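Local atomic coordinates of putative exported protein (Peptoclostridium difficile, PDB entry 5TTA), a protein that is of unknown function but is probably exported, being made with a signal sequence, and belongs to the DUF5780 family of the E-set clan. Residues A[72-77]-A[135-140]; A[90-95]-A[126-131]; A[97-102]-A[114-119]. All coordinates share one frame; numbering follows the deposited sequence.

Contact 1. Residues A[72-77]-A[135-140]; sequences IMDYEI and RKMQQS
The ring of Tyr75 is sandwiched between aliphatic groups: Ile77 CD1 lies toward the rim of one face, and Lys136 CB sits over the middle of the opposite one, 3.5 Å from the ring centroid in a CH-pi contact. The Tyr75 side chain reaches this place with CG in the crowded position between backbone N and carbonyl carbon, and its hydroxyl bonds to Asp186. The second flat group, the guanidinium of Arg135, has Met137 O off-centre over one face and Asp74 OD2 at its edge. There Arg135 NH1 stands 3.0 Å from Asp74 OD2 in a salt bridge whose hydrogen bond is weak, the planes of the two groups being turned 64° apart. The other carboxylate oxygen is gripped harder. Asp74 OD1 accepts a nearly straight bond from Met137 N (3.0 Å, 159°) and another from its neighbour Tyr75 N (2.9 Å), both from above the carboxylate plane, which would help to stabilise a charged Asp74 in this buried setting. Glu76 and Arg135 form a non-hydrogen-bonded antiparallel pair, and Lys136 N bonds to Tyr75 O at 3.3 Å. The Lys136 chain, extended through chi3 and bent only at chi4 (-37°), places NZ where a water joins it to Met73 O and where Asn176 O also accepts from it. The whole lies beside the sheet: strand 205-215 pairs with strand 72-82, Thr214 facing the classic bulge at Met73 and Asp74, while Ala173 of helix 156-175 packs against both selenomethionines, Met73 and Met137.

Contact 2. Residues A[90-95]-A[126-131]; sequences ELYWDA and SPKSYS
Two tyrosines are each crossed obliquely by an aliphatic chain from the other segment. Glu90 CG sits squarely over the Tyr130 ring, 3.4 Å from its centroid, and the carboxylate beyond is tilted only 21° from that ring. Lys128 CB lies over one face of Tyr92, nearer the rim, and a bend at chi3 (-86°) brings CE back to within 3.7 Å of Tyr92 CE2. Trp93 NE1 donates in the ring plane to Ser129 O at 3.0 Å; Leu91 CD1 covers the middle of one indole face, and the Ser131 backbone also lies over a face. Ser129 O is thus held by two donors, since Leu91 N also reaches it (2.9 Å), and Ser129 N returns a bond to Leu91 O. Asp94 takes Ser126 in a two-pronged grip through syn lone pairs, OD1 receiving Ser126 N (2.8 Å) and OD2 receiving Ser126 OG (2.5 Å). Waters bridge Trp93 N to Pro127 O and Asp94 OD1 to Ser126 O. Regular pairing stops at Leu91-Ser129, where the type I turn Tyr92-Ala95 begins to present Asp94 to Ser126; this single antiparallel bridge joins the loops after strand 88-89 and before strand 131-135, both partners of strand 72-82.

Contact 3. Residues A[97-102]-A[114-119]; sequences NVAADG and VDYGIV
Apolar contacts come first, and they are small. Ala99 CB meets the edge of the Tyr116 ring, 3.6 Å from CD1, Val119 CG1, anti to its backbone N, lies 3.8 Å from Asn97 CB, and Ala100 CB is 4.4 Å from Val114 CG1. A second group sets a carboxylate against apolar surface. That of Asp101, in the crowded position at chi1 66°, crosses Val114 obliquely, with OD2 3.9 Å from Val114 CB. It also stands at the rim of Tyr116, near the ring plane and 52° from parallel to it. No hydrogen bond joins the segments directly, although Val119 CA makes a CA-H...O contact with Val98 O (3.5 Å); two waters bridge them. One accepts from Asn97 ND2 (2.8 Å) and donates to Tyr116 O, with a weak further bond to Val98 O. The other, lying in the plane of the tyrosine ring, accepts from Tyr116 OH (2.4 Å) and donates to Asp101 OD2 (2.8 Å). Bonds inside each segment shape the partners: Gly102 N closes a type I turn on Ala99 O, and Asp115 OD1 takes Gly117 N in an Asx turn. Outside partners add to these: Asn97 ND2 bonds to Ser106 O, Asp101 OD1 to Glu103 N, and Gly117 O to Trp57 and Gln196. The chemistry thus implies that the polar link between the segments rests on the water bridges, supplemented by small apolar contacts.

In the fold
The three contacts lie along one chain excursion: contact 1 brackets contact 2, which in turn brackets contact 3. Contact 1 is buried, its centre about 9 Å from the centre of the chain; contact 2 is at the surface although its centre is about 11 Å from that point, and contact 3, partly buried, has its centre about 23 Å away. Contacts 1 and 2 meet strand 131-135 at its two ends, and both draw on strand 72-82, whereas contact 3 lies at the end of the small sheet of 96-98 and 121-123. Contact 1 is marked by a salt bridge, contact 2 by a backbone bridge and aspartate-serine pairing, contact 3 by the lack of direct hydrogen bonds.

Contact 1. Residues A[72-77]-A[135-140]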
loop_
_atom_site.group_PDB
_atom_site.type_symbol
_atom_site.label_atom_id
_atom_site.label_comp_id
_atom_site.label_asym_id
_atom_site.label_seq_id
_atom_site.Cartn_x
_atom_site.Cartn_y
_atom_site.Cartn_z
ATOM N N ILE A 72 -9.868 18.546 -1.461
ATOM C CA ILE A 72 -10.409 17.711 -0.388
ATOM C C ILE A 72 -9.919 16.275 -0.575
ATOM O O ILE A 72 -10.285 15.597 -1.545
ATOM C CB ILE A 72 -11.943 17.787 -0.347
ATOM C CG1 ILE A 72 -12.379 19.171 0.177
ATOM C CG2 ILE A 72 -12.536 16.644 0.518
ATOM C CD1 ILE A 72 -13.842 19.491 -0.039
HETATM N N MSE A 73 -9.088 15.805 0.358
HETATM C CA MSE A 73 -8.520 14.467 0.238
HETATM C C MSE A 73 -9.346 13.394 0.942
HETATM O O MSE A 73 -9.217 12.224 0.595
HETATM C CB MSE A 73 -7.071 14.444 0.758
HETATM C CG MSE A 73 -6.899 14.249 2.244
HETATM SE SE MSE A 73 -4.994 14.257 2.726
HETATM C CE MSE A 73 -4.491 12.640 1.891
ATOM N N ASP A 74 -10.194 13.759 1.920
ATOM C CA ASP A 74 -11.044 12.773 2.576
ATOM C C ASP A 74 -12.295 13.468 3.106
ATOM O O ASP A 74 -12.333 14.687 3.262
ATOM C CB ASP A 74 -10.280 12.036 3.712
ATOM C CG ASP A 74 -10.943 10.704 4.130
ATOM O OD1 ASP A 74 -11.906 10.234 3.480
ATOM O OD2 ASP A 74 -10.493 10.120 5.134
ATOM N N TYR A 75 -13.350 12.693 3.313
ATOM C CA TYR A 75 -14.562 13.243 3.910
ATOM C C TYR A 75 -15.253 12.146 4.694
ATOM O O TYR A 75 -14.953 10.963 4.543
ATOM C CB TYR A 75 -15.523 13.868 2.861
ATOM C CG TYR A 75 -16.025 12.918 1.776
ATOM C CD1 TYR A 75 -16.792 11.788 2.097
ATOM C CD2 TYR A 75 -15.790 13.185 0.436
ATOM C CE1 TYR A 75 -17.259 10.927 1.114
ATOM C CE2 TYR A 75 -16.260 12.346 -0.552
ATOM C CZ TYR A 75 -16.996 11.222 -0.213
ATOM O OH TYR A 75 -17.454 10.386 -1.217
ATOM N N GLU A 76 -16.174 12.558 5.556
ATOM C CA GLU A 76 -17.135 11.657 6.180
ATOM C C GLU A 76 -18.509 12.265 5.966
ATOM O O GLU A 76 -18.740 13.426 6.327
ATOM C CB GLU A 76 -16.846 11.446 7.672
ATOM C CG GLU A 76 -15.473 10.836 7.902
ATOM C CD GLU A 76 -15.142 10.589 9.368
ATOM O OE1 GLU A 76 -14.028 10.076 9.631
ATOM O OE2 GLU A 76 -15.980 10.896 10.248
ATOM N N ILE A 77 -19.414 11.491 5.373
ATOM C CA ILE A 77 -20.749 11.972 5.044
ATOM C C ILE A 77 -21.755 10.959 5.562
ATOM O O ILE A 77 -21.673 9.772 5.214
ATOM C CB ILE A 77 -20.929 12.186 3.531
ATOM C CG1 ILE A 77 -20.072 13.365 3.067
ATOM C CG2 ILE A 77 -22.388 12.434 3.213
ATOM C CD1 ILE A 77 -20.155 13.604 1.541
ATOM N N ARG A 135 -17.114 7.205 3.777
ATOM C CA ARG A 135 -15.796 7.825 3.863
ATOM C C ARG A 135 -15.126 7.762 2.496
ATOM O O ARG A 135 -15.179 6.720 1.829
ATOM C CB ARG A 135 -14.974 7.128 4.950
ATOM C CG ARG A 135 -13.722 7.853 5.354
ATOM C CD ARG A 135 -13.180 7.310 6.677
ATOM N NE ARG A 135 -12.349 6.130 6.471
ATOM C CZ ARG A 135 -11.033 6.173 6.288
ATOM N NH1 ARG A 135 -10.396 7.339 6.289
ATOM N NH2 ARG A 135 -10.355 5.049 6.101
ATOM N N LYS A 136 -14.543 8.884 2.059
ATOM C CA LYS A 136 -13.933 8.931 0.726
ATOM C C LYS A 136 -12.782 7.939 0.609
ATOM O O LYS A 136 -12.694 7.188 -0.368
ATOM C CB LYS A 136 -13.450 10.350 0.393
ATOM C CG LYS A 136 -12.866 10.533 -1.054
ATOM C CD LYS A 136 -12.246 11.919 -1.196
ATOM C CE LYS A 136 -11.888 12.348 -2.638
ATOM N NZ LYS A 136 -11.365 11.249 -3.493
HETATM N N MSE A 137 -11.892 7.905 1.596
HETATM C CA MSE A 137 -10.771 6.976 1.531
HETATM C C MSE A 137 -11.195 5.632 2.121
HETATM O O MSE A 137 -10.471 5.044 2.924
HETATM C CB MSE A 137 -9.545 7.520 2.264
HETATM C CG MSE A 137 -8.922 8.775 1.667
HETATM SE SE MSE A 137 -7.509 9.474 2.848
HETATM C CE MSE A 137 -6.274 7.946 2.751
ATOM N N GLN A 138 -12.377 5.161 1.704
ATOM C CA GLN A 138 -12.906 3.892 2.204
ATOM C C GLN A 138 -11.957 2.737 1.898
ATOM O O GLN A 138 -11.786 1.830 2.719
ATOM C CB GLN A 138 -14.290 3.625 1.604
ATOM C CG GLN A 138 -15.092 2.556 2.345
ATOM C CD GLN A 138 -15.641 3.048 3.687
ATOM O OE1 GLN A 138 -15.141 2.667 4.749
ATOM N NE2 GLN A 138 -16.685 3.894 3.640
ATOM N N GLN A 139 -11.318 2.765 0.725
ATOM C CA GLN A 139 -10.336 1.745 0.373
ATOM C C GLN A 139 -9.198 1.664 1.386
ATOM O O GLN A 139 -8.564 0.610 1.511
ATOM C CB GLN A 139 -9.775 2.018 -1.033
ATOM C CG GLN A 139 -8.591 3.010 -1.102
ATOM C CD GLN A 139 -9.004 4.454 -1.393
ATOM O OE1 GLN A 139 -9.901 4.710 -2.204
ATOM N NE2 GLN A 139 -8.343 5.404 -0.730
ATOM N N SER A 140 -8.924 2.766 2.124
ATOM C CA SER A 140 -7.838 2.785 3.086
ATOM C C SER A 140 -8.374 2.511 4.487
ATOM O O SER A 140 -9.511 2.881 4.804
ATOM C CB SER A 140 -7.117 4.142 3.056
ATOM O OG SER A 140 -5.841 4.071 3.669
HETATM O O HOH W 1 -8.622 11.288 -1.836
#

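Contact 2. Residues A[90-95]-A[126-131]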
loop_
_atom_site.group_PDB
_atom_site.type_symbol
_atom_site.label_atom_id
_atom_site.label_comp_id
_atom_site.label_asym_id
_atom_site.label_seq_id
_atom_site.Cartn_x
_atom_site.Cartn_y
_atom_site.Cartn_z
ATOM N N GLU A 90 -34.301 1.448 8.843
ATOM C CA GLU A 90 -33.025 0.812 9.155
ATOM C C GLU A 90 -32.589 -0.013 7.953
ATOM O O GLU A 90 -33.346 -0.876 7.487
ATOM C CB GLU A 90 -33.130 -0.101 10.372
ATOM C CG GLU A 90 -33.373 0.611 11.668
ATOM C CD GLU A 90 -33.379 -0.346 12.844
ATOM O OE1 GLU A 90 -32.304 -0.570 13.443
ATOM O OE2 GLU A 90 -34.463 -0.880 13.152
ATOM N N LEU A 91 -31.366 0.233 7.478
ATOM C CA LEU A 91 -30.820 -0.444 6.308
ATOM C C LEU A 91 -29.564 -1.242 6.629
ATOM O O LEU A 91 -28.798 -0.901 7.524
ATOM C CB LEU A 91 -30.451 0.567 5.193
ATOM C CG LEU A 91 -31.597 1.458 4.706
ATOM C CD1 LEU A 91 -31.092 2.288 3.521
ATOM C CD2 LEU A 91 -32.785 0.621 4.286
ATOM N N TYR A 92 -29.350 -2.313 5.853
ATOM C CA TYR A 92 -28.011 -2.838 5.611
ATOM C C TYR A 92 -27.381 -1.977 4.514
ATOM O O TYR A 92 -27.411 -2.311 3.323
ATOM C CB TYR A 92 -28.078 -4.312 5.204
ATOM C CG TYR A 92 -28.580 -5.238 6.288
ATOM C CD1 TYR A 92 -27.775 -5.574 7.374
ATOM C CD2 TYR A 92 -29.854 -5.796 6.212
ATOM C CE1 TYR A 92 -28.222 -6.441 8.357
ATOM C CE2 TYR A 92 -30.315 -6.681 7.205
ATOM C CZ TYR A 92 -29.486 -6.992 8.268
ATOM O OH TYR A 92 -29.916 -7.840 9.258
ATOM N N TRP A 93 -26.803 -0.833 4.933
ATOM C CA TRP A 93 -26.432 0.220 3.987
ATOM C C TRP A 93 -25.375 -0.228 2.985
ATOM O O TRP A 93 -25.396 0.208 1.825
ATOM C CB TRP A 93 -25.893 1.445 4.729
ATOM C CG TRP A 93 -26.951 2.269 5.391
ATOM C CD1 TRP A 93 -27.510 2.074 6.633
ATOM C CD2 TRP A 93 -27.585 3.421 4.833
ATOM N NE1 TRP A 93 -28.452 3.063 6.880
ATOM C CE2 TRP A 93 -28.502 3.907 5.796
ATOM C CE3 TRP A 93 -27.441 4.110 3.614
ATOM C CZ2 TRP A 93 -29.310 5.039 5.562
ATOM C CZ3 TRP A 93 -28.220 5.231 3.377
ATOM C CH2 TRP A 93 -29.150 5.702 4.360
ATOM N N ASP A 94 -24.381 -0.992 3.438
ATOM C CA ASP A 94 -23.283 -1.446 2.588
ATOM C C ASP A 94 -23.366 -2.939 2.270
ATOM O O ASP A 94 -22.334 -3.586 2.070
ATOM C CB ASP A 94 -21.929 -1.105 3.220
ATOM C CG ASP A 94 -21.774 -1.623 4.644
ATOM O OD1 ASP A 94 -22.638 -2.393 5.126
ATOM O OD2 ASP A 94 -20.755 -1.265 5.299
ATOM N N ALA A 95 -24.581 -3.485 2.147
ATOM C CA ALA A 95 -24.733 -4.892 1.792
ATOM C C ALA A 95 -24.183 -5.163 0.395
ATOM O O ALA A 95 -24.272 -4.323 -0.506
ATOM C CB ALA A 95 -26.197 -5.303 1.846
ATOM N N SER A 126 -21.858 -4.108 7.224
ATOM C CA SER A 126 -22.088 -3.427 8.492
ATOM C C SER A 126 -23.438 -3.843 9.098
ATOM O O SER A 126 -24.340 -4.283 8.384
ATOM C CB SER A 126 -22.057 -1.913 8.282
ATOM O OG SER A 126 -20.779 -1.491 7.820
ATOM N N PRO A 127 -23.600 -3.723 10.418
ATOM C CA PRO A 127 -24.904 -4.026 11.031
ATOM C C PRO A 127 -26.031 -3.155 10.486
ATOM O O PRO A 127 -25.825 -2.006 10.100
ATOM C CB PRO A 127 -24.671 -3.727 12.523
ATOM C CG PRO A 127 -23.202 -4.029 12.739
ATOM C CD PRO A 127 -22.560 -3.460 11.436
ATOM N N LYS A 128 -27.254 -3.684 10.536
ATOM C CA LYS A 128 -28.418 -2.874 10.168
ATOM C C LYS A 128 -28.483 -1.636 11.062
ATOM O O LYS A 128 -28.201 -1.719 12.263
ATOM C CB LYS A 128 -29.709 -3.695 10.310
ATOM C CG LYS A 128 -30.950 -2.982 9.725
ATOM C CD LYS A 128 -32.279 -3.609 10.163
ATOM C CE LYS A 128 -32.714 -4.751 9.287
ATOM N NZ LYS A 128 -33.824 -5.530 9.925
ATOM N N SER A 129 -28.827 -0.486 10.477
ATOM C CA SER A 129 -28.750 0.783 11.206
ATOM C C SER A 129 -29.579 1.856 10.508
ATOM O O SER A 129 -29.760 1.824 9.289
ATOM C CB SER A 129 -27.290 1.248 11.341
ATOM O OG SER A 129 -27.198 2.544 11.916
ATOM N N TYR A 130 -30.076 2.832 11.290
ATOM C CA TYR A 130 -30.716 3.991 10.659
ATOM C C TYR A 130 -29.722 4.851 9.875
ATOM O O TYR A 130 -30.112 5.552 8.935
ATOM C CB TYR A 130 -31.420 4.869 11.710
ATOM C CG TYR A 130 -32.745 4.319 12.233
ATOM C CD1 TYR A 130 -33.876 4.273 11.420
ATOM C CD2 TYR A 130 -32.862 3.871 13.552
ATOM C CE1 TYR A 130 -35.089 3.764 11.894
ATOM C CE2 TYR A 130 -34.064 3.381 14.032
ATOM C CZ TYR A 130 -35.168 3.327 13.202
ATOM O OH TYR A 130 -36.352 2.822 13.695
ATOM N N SER A 131 -28.458 4.860 10.256
ATOM C CA SER A 131 -27.504 5.736 9.594
ATOM C C SER A 131 -26.317 4.969 9.017
ATOM O O SER A 131 -25.963 3.881 9.466
ATOM C CB SER A 131 -26.962 6.792 10.554
ATOM O OG SER A 131 -26.159 6.162 11.533
HETATM O O HOH W 2 -25.518 -0.698 7.627
HETATM O O HOH W 3 -24.838 -4.169 5.541
#

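Contact 3. Residues A[97-102]-A[114-119]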
loop_
_atom_site.group_PDB
_atom_site.type_symbol
_atom_site.label_atom_id
_atom_site.label_comp_id
_atom_site.label_asym_id
_atom_site.label_seq_id
_atom_site.Cartn_x
_atom_site.Cartn_y
_atom_site.Cartn_z
ATOM N N ASN A 97 -24.256 -7.697 -3.096
ATOM C CA ASN A 97 -25.217 -8.478 -3.849
ATOM C C ASN A 97 -24.790 -9.936 -3.831
ATOM O O ASN A 97 -23.602 -10.250 -3.737
ATOM C CB ASN A 97 -25.322 -7.960 -5.288
ATOM C CG ASN A 97 -23.984 -7.968 -6.018
ATOM O OD1 ASN A 97 -23.048 -7.257 -5.655
ATOM N ND2 ASN A 97 -23.888 -8.787 -7.048
ATOM N N VAL A 98 -25.767 -10.822 -3.915
ATOM C CA VAL A 98 -25.516 -12.256 -4.019
ATOM C C VAL A 98 -26.053 -12.734 -5.362
ATOM O O VAL A 98 -27.046 -12.204 -5.869
ATOM C CB VAL A 98 -26.166 -13.024 -2.843
ATOM C CG1 VAL A 98 -25.831 -14.510 -2.899
ATOM C CG2 VAL A 98 -25.725 -12.422 -1.500
ATOM N N ALA A 99 -25.375 -13.720 -5.948
ATOM C CA ALA A 99 -25.755 -14.318 -7.225
ATOM C C ALA A 99 -26.303 -15.726 -7.019
ATOM O O ALA A 99 -26.154 -16.330 -5.953
ATOM C CB ALA A 99 -24.560 -14.361 -8.191
ATOM N N ALA A 100 -26.930 -16.255 -8.075
ATOM C CA ALA A 100 -27.624 -17.539 -7.976
ATOM C C ALA A 100 -26.696 -18.661 -7.518
ATOM O O ALA A 100 -27.112 -19.547 -6.762
ATOM C CB ALA A 100 -28.267 -17.887 -9.315
ATOM N N ASP A 101 -25.433 -18.637 -7.953
ATOM C CA ASP A 101 -24.448 -19.641 -7.565
ATOM C C ASP A 101 -23.772 -19.315 -6.238
ATOM O O ASP A 101 -22.775 -19.960 -5.883
ATOM C CB ASP A 101 -23.388 -19.812 -8.668
ATOM C CG ASP A 101 -22.502 -18.555 -8.870
ATOM O OD1 ASP A 101 -22.722 -17.526 -8.192
ATOM O OD2 ASP A 101 -21.585 -18.587 -9.727
ATOM N N GLY A 102 -24.281 -18.317 -5.515
ATOM C CA GLY A 102 -23.745 -17.938 -4.226
ATOM C C GLY A 102 -22.626 -16.921 -4.262
ATOM O O GLY A 102 -22.156 -16.508 -3.194
ATOM N N VAL A 114 -23.030 -18.215 -15.165
ATOM C CA VAL A 114 -24.076 -17.686 -14.287
ATOM C C VAL A 114 -24.070 -16.170 -14.373
ATOM O O VAL A 114 -23.012 -15.538 -14.286
ATOM C CB VAL A 114 -23.868 -18.157 -12.840
ATOM C CG1 VAL A 114 -24.663 -17.251 -11.828
ATOM C CG2 VAL A 114 -24.270 -19.610 -12.691
ATOM N N ASP A 115 -25.255 -15.583 -14.527
ATOM C CA ASP A 115 -25.400 -14.135 -14.647
ATOM C C ASP A 115 -25.359 -13.491 -13.262
ATOM O O ASP A 115 -26.315 -13.610 -12.491
ATOM C CB ASP A 115 -26.706 -13.811 -15.367
ATOM C CG ASP A 115 -26.777 -12.381 -15.827
ATOM O OD1 ASP A 115 -25.999 -11.552 -15.303
ATOM O OD2 ASP A 115 -27.616 -12.080 -16.712
ATOM N N TYR A 116 -24.263 -12.783 -12.962
ATOM C CA TYR A 116 -24.133 -12.024 -11.716
ATOM C C TYR A 116 -25.016 -10.784 -11.688
ATOM O O TYR A 116 -25.264 -10.238 -10.603
ATOM C CB TYR A 116 -22.684 -11.568 -11.514
ATOM C CG TYR A 116 -21.658 -12.662 -11.296
ATOM C CD1 TYR A 116 -21.963 -13.815 -10.571
ATOM C CD2 TYR A 116 -20.370 -12.526 -11.799
ATOM C CE1 TYR A 116 -21.009 -14.802 -10.361
ATOM C CE2 TYR A 116 -19.413 -13.502 -11.596
ATOM C CZ TYR A 116 -19.731 -14.633 -10.878
ATOM O OH TYR A 116 -18.764 -15.588 -10.689
ATOM N N GLY A 117 -25.458 -10.305 -12.854
ATOM C CA GLY A 117 -26.321 -9.141 -12.891
ATOM C C GLY A 117 -27.631 -9.361 -12.159
ATOM O O GLY A 117 -28.218 -8.412 -11.645
ATOM N N ILE A 118 -28.081 -10.612 -12.077
ATOM C CA ILE A 118 -29.340 -10.962 -11.430
ATOM C C ILE A 118 -29.075 -11.130 -9.936
ATOM O O ILE A 118 -28.363 -12.044 -9.507
ATOM C CB ILE A 118 -29.943 -12.225 -12.055
ATOM C CG1 ILE A 118 -30.349 -11.936 -13.502
ATOM C CG2 ILE A 118 -31.130 -12.708 -11.263
ATOM C CD1 ILE A 118 -30.681 -13.162 -14.311
ATOM N N VAL A 119 -29.640 -10.243 -9.128
ATOM C CA VAL A 119 -29.329 -10.209 -7.709
ATOM C C VAL A 119 -30.394 -11.041 -7.007
ATOM O O VAL A 119 -31.566 -10.652 -6.963
ATOM C CB VAL A 119 -29.280 -8.763 -7.193
ATOM C CG1 VAL A 119 -28.997 -8.710 -5.692
ATOM C CG2 VAL A 119 -28.221 -7.982 -7.983
HETATM O O HOH W 4 -25.266 -10.936 -8.161
HETATM O O HOH W 5 -18.989 -17.610 -9.388
#